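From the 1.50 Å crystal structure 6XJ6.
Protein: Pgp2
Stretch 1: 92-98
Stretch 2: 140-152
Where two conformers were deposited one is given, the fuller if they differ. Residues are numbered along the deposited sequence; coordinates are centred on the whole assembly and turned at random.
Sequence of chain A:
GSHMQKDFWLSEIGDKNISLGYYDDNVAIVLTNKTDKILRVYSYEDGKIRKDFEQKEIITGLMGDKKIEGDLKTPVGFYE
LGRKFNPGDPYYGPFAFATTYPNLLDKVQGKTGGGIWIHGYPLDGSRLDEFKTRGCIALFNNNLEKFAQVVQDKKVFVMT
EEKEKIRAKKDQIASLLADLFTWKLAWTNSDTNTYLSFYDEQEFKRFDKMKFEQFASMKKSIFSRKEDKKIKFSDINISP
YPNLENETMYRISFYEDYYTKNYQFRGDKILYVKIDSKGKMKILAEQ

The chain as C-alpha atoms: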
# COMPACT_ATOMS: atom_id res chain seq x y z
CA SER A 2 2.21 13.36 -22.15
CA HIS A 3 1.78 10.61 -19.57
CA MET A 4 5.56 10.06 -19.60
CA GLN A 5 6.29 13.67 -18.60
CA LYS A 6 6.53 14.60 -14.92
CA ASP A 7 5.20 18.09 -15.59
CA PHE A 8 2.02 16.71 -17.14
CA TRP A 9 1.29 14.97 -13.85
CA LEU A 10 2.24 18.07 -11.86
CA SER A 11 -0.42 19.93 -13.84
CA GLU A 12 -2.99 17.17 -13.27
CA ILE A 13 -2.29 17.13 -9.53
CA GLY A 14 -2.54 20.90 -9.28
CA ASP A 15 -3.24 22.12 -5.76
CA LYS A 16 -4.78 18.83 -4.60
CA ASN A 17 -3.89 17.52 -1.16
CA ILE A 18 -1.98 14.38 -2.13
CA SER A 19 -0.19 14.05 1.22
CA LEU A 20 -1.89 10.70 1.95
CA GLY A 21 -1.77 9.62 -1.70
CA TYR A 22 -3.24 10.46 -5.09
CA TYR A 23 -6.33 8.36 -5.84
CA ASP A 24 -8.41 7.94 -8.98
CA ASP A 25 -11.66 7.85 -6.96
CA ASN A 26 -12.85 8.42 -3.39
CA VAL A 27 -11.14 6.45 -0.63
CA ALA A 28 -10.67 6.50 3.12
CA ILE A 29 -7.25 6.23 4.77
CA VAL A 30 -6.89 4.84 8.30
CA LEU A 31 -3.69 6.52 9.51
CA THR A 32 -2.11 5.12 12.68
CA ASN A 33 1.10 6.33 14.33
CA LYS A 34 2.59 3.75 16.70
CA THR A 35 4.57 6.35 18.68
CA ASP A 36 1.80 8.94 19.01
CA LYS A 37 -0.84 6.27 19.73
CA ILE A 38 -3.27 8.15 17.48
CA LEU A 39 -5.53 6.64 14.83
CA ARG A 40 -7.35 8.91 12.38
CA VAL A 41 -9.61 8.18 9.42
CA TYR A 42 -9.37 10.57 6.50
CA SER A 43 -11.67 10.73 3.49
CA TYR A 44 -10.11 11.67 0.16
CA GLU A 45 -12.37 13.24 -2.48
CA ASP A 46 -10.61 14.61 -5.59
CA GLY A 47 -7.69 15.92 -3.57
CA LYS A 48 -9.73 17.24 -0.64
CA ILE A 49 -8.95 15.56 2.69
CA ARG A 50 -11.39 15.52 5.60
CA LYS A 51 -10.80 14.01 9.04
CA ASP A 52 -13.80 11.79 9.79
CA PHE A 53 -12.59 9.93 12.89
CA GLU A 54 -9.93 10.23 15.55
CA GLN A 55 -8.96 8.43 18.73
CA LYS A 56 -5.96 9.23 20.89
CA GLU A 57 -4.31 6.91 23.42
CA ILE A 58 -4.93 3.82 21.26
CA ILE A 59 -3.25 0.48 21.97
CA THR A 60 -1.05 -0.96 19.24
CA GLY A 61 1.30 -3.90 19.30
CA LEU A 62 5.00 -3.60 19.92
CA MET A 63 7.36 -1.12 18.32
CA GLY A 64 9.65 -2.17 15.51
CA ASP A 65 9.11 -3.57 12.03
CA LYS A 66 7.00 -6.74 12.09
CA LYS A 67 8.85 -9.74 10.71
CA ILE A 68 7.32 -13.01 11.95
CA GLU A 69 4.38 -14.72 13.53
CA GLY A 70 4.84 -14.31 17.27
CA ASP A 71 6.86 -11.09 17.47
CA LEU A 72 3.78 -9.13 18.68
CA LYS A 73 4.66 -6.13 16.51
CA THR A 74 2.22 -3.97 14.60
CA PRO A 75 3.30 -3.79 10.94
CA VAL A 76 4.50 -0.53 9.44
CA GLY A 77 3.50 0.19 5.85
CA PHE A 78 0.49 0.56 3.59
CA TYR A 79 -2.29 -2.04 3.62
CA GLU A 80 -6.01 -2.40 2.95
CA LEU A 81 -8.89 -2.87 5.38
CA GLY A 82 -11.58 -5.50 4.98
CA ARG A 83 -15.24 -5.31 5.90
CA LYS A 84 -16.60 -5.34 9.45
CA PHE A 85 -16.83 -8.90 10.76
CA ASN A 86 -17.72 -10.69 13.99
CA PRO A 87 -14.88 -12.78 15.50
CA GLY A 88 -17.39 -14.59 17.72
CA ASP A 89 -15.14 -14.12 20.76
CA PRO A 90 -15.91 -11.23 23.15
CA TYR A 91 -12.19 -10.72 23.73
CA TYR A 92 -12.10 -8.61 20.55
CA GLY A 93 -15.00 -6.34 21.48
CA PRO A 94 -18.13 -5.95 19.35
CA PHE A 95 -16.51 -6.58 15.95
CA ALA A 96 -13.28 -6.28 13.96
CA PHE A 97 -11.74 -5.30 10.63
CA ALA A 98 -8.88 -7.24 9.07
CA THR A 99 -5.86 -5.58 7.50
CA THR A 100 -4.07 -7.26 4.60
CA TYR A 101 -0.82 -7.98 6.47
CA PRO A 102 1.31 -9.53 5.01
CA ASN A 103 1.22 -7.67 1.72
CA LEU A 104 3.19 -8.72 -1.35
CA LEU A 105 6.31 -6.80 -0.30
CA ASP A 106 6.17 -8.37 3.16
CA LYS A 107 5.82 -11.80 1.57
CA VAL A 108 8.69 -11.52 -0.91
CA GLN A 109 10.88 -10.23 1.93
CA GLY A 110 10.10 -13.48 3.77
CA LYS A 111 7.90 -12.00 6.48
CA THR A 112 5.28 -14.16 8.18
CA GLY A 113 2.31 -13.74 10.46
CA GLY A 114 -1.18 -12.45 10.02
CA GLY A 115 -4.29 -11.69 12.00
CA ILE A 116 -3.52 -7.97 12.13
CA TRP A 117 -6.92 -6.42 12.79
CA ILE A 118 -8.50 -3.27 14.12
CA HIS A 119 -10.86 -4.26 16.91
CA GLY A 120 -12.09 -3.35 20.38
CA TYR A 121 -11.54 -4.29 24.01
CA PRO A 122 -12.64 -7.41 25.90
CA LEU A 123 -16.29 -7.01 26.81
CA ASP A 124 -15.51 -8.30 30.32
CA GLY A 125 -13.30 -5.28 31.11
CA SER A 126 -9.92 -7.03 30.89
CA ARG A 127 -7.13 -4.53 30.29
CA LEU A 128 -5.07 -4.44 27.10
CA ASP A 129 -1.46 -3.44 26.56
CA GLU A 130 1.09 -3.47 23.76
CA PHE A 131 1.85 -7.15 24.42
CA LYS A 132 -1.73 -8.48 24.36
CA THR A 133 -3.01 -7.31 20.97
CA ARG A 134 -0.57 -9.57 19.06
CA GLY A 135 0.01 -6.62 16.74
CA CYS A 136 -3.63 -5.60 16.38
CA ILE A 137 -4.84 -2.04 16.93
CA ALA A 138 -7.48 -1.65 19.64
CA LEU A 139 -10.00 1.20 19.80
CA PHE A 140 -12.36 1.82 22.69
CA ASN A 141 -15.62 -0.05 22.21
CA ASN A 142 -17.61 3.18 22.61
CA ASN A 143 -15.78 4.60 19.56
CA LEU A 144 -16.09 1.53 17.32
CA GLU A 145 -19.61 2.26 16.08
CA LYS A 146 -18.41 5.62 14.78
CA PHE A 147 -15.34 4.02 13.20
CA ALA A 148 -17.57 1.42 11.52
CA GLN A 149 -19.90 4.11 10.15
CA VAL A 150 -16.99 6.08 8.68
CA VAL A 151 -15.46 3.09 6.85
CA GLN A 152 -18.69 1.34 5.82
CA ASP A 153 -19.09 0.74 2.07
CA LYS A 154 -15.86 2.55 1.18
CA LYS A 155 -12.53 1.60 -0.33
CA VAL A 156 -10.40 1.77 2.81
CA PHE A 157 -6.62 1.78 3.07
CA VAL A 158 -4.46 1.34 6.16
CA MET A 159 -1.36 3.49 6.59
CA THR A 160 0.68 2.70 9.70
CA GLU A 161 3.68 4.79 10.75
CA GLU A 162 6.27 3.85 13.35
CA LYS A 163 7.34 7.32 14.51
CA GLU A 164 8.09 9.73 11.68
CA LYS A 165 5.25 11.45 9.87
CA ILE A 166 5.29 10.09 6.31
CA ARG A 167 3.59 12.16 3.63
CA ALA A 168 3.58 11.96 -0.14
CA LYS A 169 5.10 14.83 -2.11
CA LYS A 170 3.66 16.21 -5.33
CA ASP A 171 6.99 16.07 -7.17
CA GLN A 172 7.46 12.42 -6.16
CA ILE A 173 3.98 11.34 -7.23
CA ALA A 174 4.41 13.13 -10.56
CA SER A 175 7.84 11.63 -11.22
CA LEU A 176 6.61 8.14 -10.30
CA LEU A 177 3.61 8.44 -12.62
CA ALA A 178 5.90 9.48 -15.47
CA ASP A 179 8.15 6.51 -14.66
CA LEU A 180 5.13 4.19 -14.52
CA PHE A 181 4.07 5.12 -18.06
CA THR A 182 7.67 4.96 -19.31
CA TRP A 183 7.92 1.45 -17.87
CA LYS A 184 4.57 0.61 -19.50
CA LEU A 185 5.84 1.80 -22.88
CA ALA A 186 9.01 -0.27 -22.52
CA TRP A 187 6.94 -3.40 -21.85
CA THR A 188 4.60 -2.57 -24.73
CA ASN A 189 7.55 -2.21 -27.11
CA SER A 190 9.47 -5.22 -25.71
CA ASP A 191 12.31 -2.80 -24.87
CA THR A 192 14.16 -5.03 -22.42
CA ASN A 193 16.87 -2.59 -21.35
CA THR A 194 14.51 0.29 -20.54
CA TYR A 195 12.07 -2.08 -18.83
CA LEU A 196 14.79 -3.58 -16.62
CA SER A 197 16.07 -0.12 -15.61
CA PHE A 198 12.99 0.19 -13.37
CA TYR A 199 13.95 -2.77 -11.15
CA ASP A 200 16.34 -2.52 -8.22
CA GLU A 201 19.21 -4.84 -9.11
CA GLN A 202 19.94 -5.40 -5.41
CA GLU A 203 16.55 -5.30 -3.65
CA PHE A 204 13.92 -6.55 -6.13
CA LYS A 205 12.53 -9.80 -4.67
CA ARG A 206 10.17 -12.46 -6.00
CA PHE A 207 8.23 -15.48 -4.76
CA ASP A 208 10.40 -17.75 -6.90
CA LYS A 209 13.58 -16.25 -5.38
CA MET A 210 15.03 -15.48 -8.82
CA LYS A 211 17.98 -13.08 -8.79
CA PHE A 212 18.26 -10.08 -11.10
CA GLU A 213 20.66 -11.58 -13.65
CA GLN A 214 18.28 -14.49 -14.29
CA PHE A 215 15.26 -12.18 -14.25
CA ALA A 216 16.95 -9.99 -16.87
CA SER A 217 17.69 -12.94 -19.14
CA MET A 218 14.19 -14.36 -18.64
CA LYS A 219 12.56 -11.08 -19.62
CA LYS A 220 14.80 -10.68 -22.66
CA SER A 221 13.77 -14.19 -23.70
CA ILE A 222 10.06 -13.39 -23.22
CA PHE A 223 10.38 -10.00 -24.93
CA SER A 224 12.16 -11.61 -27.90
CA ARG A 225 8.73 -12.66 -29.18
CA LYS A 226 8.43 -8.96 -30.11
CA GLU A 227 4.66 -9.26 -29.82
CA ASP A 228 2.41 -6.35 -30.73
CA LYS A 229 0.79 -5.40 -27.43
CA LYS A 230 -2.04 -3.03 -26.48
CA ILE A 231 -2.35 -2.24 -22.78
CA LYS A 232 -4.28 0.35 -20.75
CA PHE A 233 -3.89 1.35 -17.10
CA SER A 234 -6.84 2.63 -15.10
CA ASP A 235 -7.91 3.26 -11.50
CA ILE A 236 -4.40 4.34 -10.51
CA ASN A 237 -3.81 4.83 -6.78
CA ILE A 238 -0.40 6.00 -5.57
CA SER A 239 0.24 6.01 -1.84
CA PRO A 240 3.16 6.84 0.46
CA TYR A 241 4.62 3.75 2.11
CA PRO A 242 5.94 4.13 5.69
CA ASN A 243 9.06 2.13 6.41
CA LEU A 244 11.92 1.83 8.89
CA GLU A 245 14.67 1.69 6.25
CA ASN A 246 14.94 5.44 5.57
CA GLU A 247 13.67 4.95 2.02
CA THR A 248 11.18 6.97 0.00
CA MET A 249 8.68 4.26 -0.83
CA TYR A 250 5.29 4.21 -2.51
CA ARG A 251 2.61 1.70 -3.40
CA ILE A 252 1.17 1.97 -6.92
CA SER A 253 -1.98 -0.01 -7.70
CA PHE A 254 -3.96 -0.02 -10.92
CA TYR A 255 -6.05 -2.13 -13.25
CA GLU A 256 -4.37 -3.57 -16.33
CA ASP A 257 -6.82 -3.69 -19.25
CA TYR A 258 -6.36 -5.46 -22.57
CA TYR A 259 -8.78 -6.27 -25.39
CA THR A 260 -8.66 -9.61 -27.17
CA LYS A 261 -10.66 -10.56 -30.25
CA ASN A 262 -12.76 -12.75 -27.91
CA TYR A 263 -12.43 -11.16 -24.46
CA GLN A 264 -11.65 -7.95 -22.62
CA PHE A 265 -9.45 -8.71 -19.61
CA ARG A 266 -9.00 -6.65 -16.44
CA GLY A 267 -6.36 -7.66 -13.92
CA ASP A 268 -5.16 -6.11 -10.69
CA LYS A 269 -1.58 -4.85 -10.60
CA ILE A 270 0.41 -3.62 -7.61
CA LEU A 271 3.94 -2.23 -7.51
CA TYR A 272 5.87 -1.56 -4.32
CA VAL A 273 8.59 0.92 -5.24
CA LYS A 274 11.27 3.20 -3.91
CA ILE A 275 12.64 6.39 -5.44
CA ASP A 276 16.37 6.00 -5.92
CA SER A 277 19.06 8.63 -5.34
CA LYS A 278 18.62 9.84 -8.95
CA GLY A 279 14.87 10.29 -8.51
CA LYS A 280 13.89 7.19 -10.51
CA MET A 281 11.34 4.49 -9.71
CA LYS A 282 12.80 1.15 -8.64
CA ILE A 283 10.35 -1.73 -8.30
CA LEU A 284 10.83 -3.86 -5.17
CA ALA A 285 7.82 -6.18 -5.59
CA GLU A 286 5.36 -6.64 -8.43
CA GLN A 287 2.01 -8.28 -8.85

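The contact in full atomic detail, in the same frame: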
# COMPACT_ATOMS: atom_id res chain seq x y z
N TYR A 92 -12.42 -9.60 21.57
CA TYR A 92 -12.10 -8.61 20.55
C TYR A 92 -13.05 -7.42 20.56
O TYR A 92 -12.89 -6.52 19.73
CB TYR A 92 -12.12 -9.26 19.17
CG TYR A 92 -11.09 -10.35 19.02
CD1 TYR A 92 -9.75 -10.05 18.86
CD2 TYR A 92 -11.46 -11.69 19.08
CE1 TYR A 92 -8.80 -11.05 18.74
CE2 TYR A 92 -10.53 -12.69 18.96
CZ TYR A 92 -9.20 -12.37 18.79
OH TYR A 92 -8.27 -13.37 18.67
N GLY A 93 -14.01 -7.38 21.48
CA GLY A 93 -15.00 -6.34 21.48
C GLY A 93 -16.17 -6.69 20.57
O GLY A 93 -16.43 -7.86 20.29
N PRO A 94 -16.89 -5.67 20.09
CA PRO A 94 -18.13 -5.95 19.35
C PRO A 94 -17.92 -6.48 17.94
O PRO A 94 -18.79 -7.17 17.42
CB PRO A 94 -18.85 -4.59 19.35
CG PRO A 94 -17.74 -3.59 19.44
CD PRO A 94 -16.68 -4.23 20.29
N PHE A 95 -16.79 -6.16 17.32
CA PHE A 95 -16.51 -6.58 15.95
C PHE A 95 -15.10 -6.14 15.58
O PHE A 95 -14.42 -5.50 16.38
CB PHE A 95 -17.54 -6.01 14.96
CG PHE A 95 -17.88 -4.56 15.17
CD1 PHE A 95 -19.08 -4.19 15.75
CD2 PHE A 95 -17.01 -3.56 14.76
CE1 PHE A 95 -19.41 -2.86 15.93
CE2 PHE A 95 -17.33 -2.22 14.94
CZ PHE A 95 -18.54 -1.87 15.52
N ALA A 96 -14.67 -6.47 14.36
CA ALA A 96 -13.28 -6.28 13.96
C ALA A 96 -13.22 -6.02 12.47
O ALA A 96 -14.18 -6.22 11.73
CB ALA A 96 -12.43 -7.50 14.32
N PHE A 97 -12.03 -5.58 12.03
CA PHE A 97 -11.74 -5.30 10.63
C PHE A 97 -10.34 -5.82 10.37
O PHE A 97 -9.40 -5.50 11.11
CB PHE A 97 -11.76 -3.79 10.35
CG PHE A 97 -13.03 -3.10 10.78
CD1 PHE A 97 -13.23 -2.79 12.12
CD2 PHE A 97 -14.00 -2.75 9.85
CE1 PHE A 97 -14.39 -2.15 12.53
CE2 PHE A 97 -15.16 -2.11 10.26
CZ PHE A 97 -15.36 -1.81 11.60
N ALA A 98 -10.17 -6.62 9.32
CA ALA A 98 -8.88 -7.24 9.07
C ALA A 98 -8.06 -6.40 8.10
O ALA A 98 -8.56 -5.98 7.06
CB ALA A 98 -9.05 -8.66 8.52
N PHE A 140 -11.36 1.98 21.65
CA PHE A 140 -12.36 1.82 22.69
C PHE A 140 -13.69 1.40 22.08
O PHE A 140 -14.08 1.88 21.01
CB PHE A 140 -12.50 3.13 23.48
CG PHE A 140 -11.29 3.46 24.31
CD1 PHE A 140 -10.78 2.54 25.21
CD2 PHE A 140 -10.67 4.69 24.18
CE1 PHE A 140 -9.67 2.84 25.97
CE2 PHE A 140 -9.55 4.99 24.95
CZ PHE A 140 -9.06 4.07 25.84
N ASN A 141 -14.38 0.49 22.77
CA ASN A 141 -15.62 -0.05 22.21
C ASN A 141 -16.64 1.04 21.93
O ASN A 141 -17.38 0.96 20.95
CB ASN A 141 -16.20 -1.11 23.16
CG ASN A 141 -15.35 -2.35 23.20
OD1 ASN A 141 -14.55 -2.59 22.29
ND2 ASN A 141 -15.51 -3.15 24.25
N ASN A 142 -16.66 2.08 22.76
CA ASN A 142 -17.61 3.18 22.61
C ASN A 142 -17.27 4.09 21.43
O ASN A 142 -18.05 5.01 21.14
CB ASN A 142 -17.66 4.02 23.89
CG ASN A 142 -16.30 4.59 24.27
OD1 ASN A 142 -15.37 4.60 23.47
ND2 ASN A 142 -16.20 5.08 25.50
N ASN A 143 -16.13 3.88 20.77
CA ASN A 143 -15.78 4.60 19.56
C ASN A 143 -15.90 3.73 18.31
O ASN A 143 -15.77 4.25 17.20
CB ASN A 143 -14.34 5.13 19.65
CG ASN A 143 -14.17 6.13 20.78
OD1 ASN A 143 -15.10 6.85 21.14
ND2 ASN A 143 -12.97 6.18 21.34
N LEU A 144 -16.16 2.43 18.46
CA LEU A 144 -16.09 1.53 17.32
C LEU A 144 -17.30 1.66 16.41
O LEU A 144 -17.17 1.41 15.21
CB LEU A 144 -15.93 0.08 17.79
CG LEU A 144 -14.48 -0.38 17.89
CD1 LEU A 144 -14.44 -1.74 18.55
CD2 LEU A 144 -13.81 -0.45 16.52
N GLU A 145 -18.46 2.02 16.95
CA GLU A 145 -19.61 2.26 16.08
C GLU A 145 -19.34 3.42 15.14
O GLU A 145 -19.66 3.35 13.95
CB GLU A 145 -20.87 2.52 16.92
CG GLU A 145 -21.43 1.27 17.59
CD GLU A 145 -21.86 0.21 16.59
OE1 GLU A 145 -21.93 0.52 15.38
OE2 GLU A 145 -22.11 -0.93 17.01
N LYS A 146 -18.73 4.50 15.64
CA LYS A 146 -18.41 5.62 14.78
C LYS A 146 -17.36 5.23 13.74
O LYS A 146 -17.48 5.58 12.56
CB LYS A 146 -17.93 6.82 15.59
CG LYS A 146 -17.52 8.01 14.71
CD LYS A 146 -17.14 9.26 15.50
CE LYS A 146 -16.74 10.39 14.55
NZ LYS A 146 -16.46 11.68 15.25
N PHE A 147 -16.32 4.51 14.16
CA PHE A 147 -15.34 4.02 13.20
C PHE A 147 -16.01 3.19 12.11
O PHE A 147 -15.74 3.38 10.91
CB PHE A 147 -14.27 3.19 13.94
CG PHE A 147 -13.22 2.63 13.03
CD1 PHE A 147 -13.36 1.37 12.48
CD2 PHE A 147 -12.10 3.37 12.71
CE1 PHE A 147 -12.41 0.85 11.63
CE2 PHE A 147 -11.14 2.87 11.86
CZ PHE A 147 -11.29 1.60 11.32
N ALA A 148 -16.90 2.28 12.50
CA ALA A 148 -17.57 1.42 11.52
C ALA A 148 -18.39 2.24 10.54
O ALA A 148 -18.40 1.95 9.33
CB ALA A 148 -18.45 0.41 12.24
N GLN A 149 -19.09 3.27 11.03
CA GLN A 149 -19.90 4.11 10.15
C GLN A 149 -19.02 4.85 9.14
O GLN A 149 -19.41 5.01 7.98
CB GLN A 149 -20.70 5.09 10.99
CG GLN A 149 -21.76 4.44 11.86
CD GLN A 149 -22.42 5.42 12.81
OE1 GLN A 149 -22.01 6.57 12.92
NE2 GLN A 149 -23.46 4.96 13.51
N VAL A 150 -17.84 5.29 9.57
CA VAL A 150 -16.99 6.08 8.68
C VAL A 150 -16.39 5.22 7.57
O VAL A 150 -16.16 5.71 6.46
CB VAL A 150 -15.90 6.82 9.49
CG1 VAL A 150 -14.83 7.40 8.58
CG2 VAL A 150 -16.53 7.93 10.33
N VAL A 151 -16.09 3.95 7.85
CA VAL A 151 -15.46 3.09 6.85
C VAL A 151 -16.45 2.26 6.05
O VAL A 151 -16.06 1.66 5.04
CB VAL A 151 -14.39 2.16 7.48
CG1 VAL A 151 -13.30 2.98 8.17
CG2 VAL A 151 -15.03 1.14 8.43
N GLN A 152 -17.72 2.20 6.47
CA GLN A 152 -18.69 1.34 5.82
C GLN A 152 -18.82 1.67 4.34
O GLN A 152 -18.92 2.84 3.96
CB GLN A 152 -20.05 1.47 6.51
CG GLN A 152 -21.13 0.59 5.92
CD GLN A 152 -22.39 0.56 6.77
OE1 GLN A 152 -22.32 0.61 8.00
NE2 GLN A 152 -23.54 0.50 6.12

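No hydrogen bond crosses between these two segments; a loop that leads into a strand lies on a helix, and the contact is made mostly by side-chain packing, with glycine and proline at one end and two phenylalanines beyond. Y92 leads its ring away from the helix, so the contact begins at G93. The backbone angles here by themselves call for glycine: phi/psi of 86/-156 would jam a CB against the preceding carbonyl. An ideal CB on G93 would also clash with N141 OD1, at 2.7 Å, and with P94 CD, at 2.5 Å. Bare of a side chain, G93 keeps its CA 3.9 Å from N141 OD1, an oxygen already hydrogen-bonded elsewhere in the structure.

The CA-to-CB bond of P94 points toward the helix, and P94 CD lies 3.4 Å from N141 OD1 and 3.8 Å from L144 CD1, so one carbon meets a polar and an apolar neighbour three residues apart.

F95 starts sideways, but its p rotamer (chi1 44°) carries the ring end to the helix. There F95 CE2 packs 3.9 Å from both L144 CB and A148 CB. The ring edge faces oxygens: F95 CZ is 3.6 Å from L144 O, which accepts the helical bond from A148 N, and F95 CE1 is 3.5 Å from E145 OE2. The E145 side chain starts away from the strand-bearing segment and bends back to reach this edge.

A96 points away and makes no contact, and F97 points toward the helix again. The F97 ring touches residues drawn from two turns of the helix: F97 CE1 lies 4.4 Å from L144 CD2, F97 CZ 3.9 Å from A148 CB, and F97 CE2 3.7 Å from V151 CG2. F147 directs its edge at the F97 face, with planes at 76°; the closest atoms, F97 CE1 and F147 CD1, are 3.7 Å apart. L144, A148 and V151, spaced four and three apart, line the helix side, and small A148 touches both phenylalanine rings.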